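Local coordinates for protein cysteine synthase (Helicobacter pylori, PDB 6AHI) that catalyses the pyridoxal phosphate-dependent conversion of O-acetyl-L-serine and hydrogen sulfide into L-cysteine and acetate, and also has cystathionine beta-synthase activity, at residues M2-T6 with M7-I11. Sequence-based numbering, arbitrary orientation.
Sequences MIITT and MQDAI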
loop_
_atom_site.group_PDB
_atom_site.type_symbol
_atom_site.label_atom_id
_atom_site.label_comp_id
_atom_site.label_asym_id
_atom_site.label_seq_id
_atom_site.Cartn_x
_atom_site.Cartn_y
_atom_site.Cartn_z
ATOM N N MET A 2 -8.859 4.443 13.712
ATOM C CA MET A 2 -9.828 5.564 13.571
ATOM C C MET A 2 -10.956 5.196 12.585
ATOM O O MET A 2 -10.842 4.250 11.816
ATOM C CB MET A 2 -9.127 6.832 13.052
ATOM C CG MET A 2 -8.437 6.657 11.720
ATOM S SD MET A 2 -7.182 7.930 11.363
ATOM C CE MET A 2 -6.524 7.335 9.803
ATOM N N ILE A 3 -12.046 5.961 12.624
ATOM C CA ILE A 3 -13.138 5.855 11.690
ATOM C C ILE A 3 -13.003 7.033 10.724
ATOM O O ILE A 3 -12.936 8.162 11.177
ATOM C CB ILE A 3 -14.482 5.833 12.430
ATOM C CG1 ILE A 3 -14.582 4.645 13.391
ATOM C CG2 ILE A 3 -15.632 5.849 11.446
ATOM C CD1 ILE A 3 -15.840 4.630 14.226
ATOM N N ILE A 4 -12.925 6.760 9.416
ATOM C CA ILE A 4 -12.742 7.789 8.397
ATOM C C ILE A 4 -13.882 7.752 7.362
ATOM O O ILE A 4 -14.553 6.741 7.161
ATOM C CB ILE A 4 -11.368 7.648 7.728
ATOM C CG1 ILE A 4 -11.248 6.392 6.875
ATOM C CG2 ILE A 4 -10.257 7.698 8.754
ATOM C CD1 ILE A 4 -9.860 6.175 6.356
ATOM N N THR A 5 -14.166 8.926 6.773
ATOM C CA THR A 5 -15.226 9.075 5.781
ATOM C C THR A 5 -14.620 9.567 4.463
ATOM O O THR A 5 -15.321 9.715 3.489
ATOM C CB THR A 5 -16.362 10.010 6.236
ATOM O OG1 THR A 5 -15.801 11.294 6.503
ATOM C CG2 THR A 5 -17.115 9.515 7.455
ATOM N N THR A 6 -13.303 9.767 4.455
ATOM C CA THR A 6 -12.543 10.184 3.297
ATOM C C THR A 6 -11.125 9.617 3.435
ATOM O O THR A 6 -10.563 9.602 4.541
ATOM C CB THR A 6 -12.548 11.721 3.170
ATOM O OG1 THR A 6 -11.548 12.111 2.245
ATOM C CG2 THR A 6 -12.200 12.459 4.444
ATOM N N MET A 7 -10.562 9.112 2.336
ATOM C CA MET A 7 -9.222 8.507 2.415
ATOM C C MET A 7 -8.161 9.589 2.702
ATOM O O MET A 7 -7.066 9.307 3.162
ATOM C CB MET A 7 -8.905 7.750 1.124
ATOM C CG MET A 7 -9.465 6.330 1.125
ATOM S SD MET A 7 -9.336 5.455 2.735
ATOM C CE MET A 7 -7.594 5.058 2.756
ATOM N N GLN A 8 -8.535 10.853 2.468
ATOM C CA GLN A 8 -7.735 12.006 2.826
ATOM C C GLN A 8 -7.413 12.058 4.301
ATOM O O GLN A 8 -6.324 12.516 4.637
ATOM C CB GLN A 8 -8.512 13.284 2.577
ATOM C CG GLN A 8 -8.460 13.707 1.140
ATOM C CD GLN A 8 -8.539 15.202 1.211
ATOM O OE1 GLN A 8 -7.703 15.839 1.862
ATOM N NE2 GLN A 8 -9.558 15.748 0.562
ATOM N N ASP A 9 -8.336 11.592 5.145
ATOM C CA ASP A 9 -8.127 11.569 6.584
ATOM C C ASP A 9 -6.920 10.684 6.959
ATOM O O ASP A 9 -6.428 10.728 8.085
ATOM C CB ASP A 9 -9.363 11.046 7.334
ATOM C CG ASP A 9 -10.574 11.970 7.455
ATOM O OD1 ASP A 9 -10.440 13.182 7.152
ATOM O OD2 ASP A 9 -11.670 11.454 7.861
ATOM N N ALA A 10 -6.482 9.808 6.054
ATOM C CA ALA A 10 -5.439 8.843 6.367
ATOM C C ALA A 10 -4.070 9.297 5.827
ATOM O O ALA A 10 -3.128 8.532 5.912
ATOM C CB ALA A 10 -5.851 7.495 5.808
ATOM N N ILE A 11 -3.977 10.494 5.209
ATOM C CA ILE A 11 -2.692 11.037 4.660
ATOM C C ILE A 11 -1.791 11.442 5.837
ATOM O O ILE A 11 -2.251 12.029 6.806
ATOM C CB ILE A 11 -2.910 12.197 3.653
ATOM C CG1 ILE A 11 -3.527 11.677 2.350
ATOM C CG2 ILE A 11 -1.601 12.925 3.375
ATOM C CD1 ILE A 11 -4.063 12.733 1.423
#
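Thr-6 grips the start of the 3-10 turn 7-10 with both of its oxygens. Its carbonyl O takes the amide of Asp-9 at 3.0 Å from N to O, the i to i+3 bond of a 3-10 turn. On the side chain, OG1 accepts the N-H of Gln-8 in a longer bond, 3.3 Å from Gln-8 N to Thr-6 OG1, with 144° at the hydrogen; this makes an ST turn at the start of the 3-10 segment. That OG1 lies anti to the backbone N (chi1 166°), on the carbonyl side, where the amide two residues on can meet it. The same rotation sends CG2 against the carboxylate of Asp-9, with Thr-6 CG2 3.3 Å from Asp-9 OD1; the two side chains cross at about a right angle.

Two loop residues, Thr-5 and Thr-6, link the turn to strand 3-4, a short N-terminal strand at the dimer interface: Ile-3 and Ile-4 pair in parallel with a strand of the second subunit, so the sheet continues from one chain into the other.

Van der Waals packing joins the strand to the turn. Ile-4 reaches it with two branches: CG2 lies 3.7 Å from Asp-9 CB, while CD1 comes 3.7 Å from Met-7 SD and also touches Ala-10 CB. Met-7 also packs on Leu-83 of helix 76-85. Met-2, extended beyond CG, lays its CE methyl over the last residues of the turn, 3.9 Å from Ala-10 CA. Beside them, the buried Thr-5 N has no hydrogen-bonding partner; Asp-9 OD2 stays 3.7 Å from it.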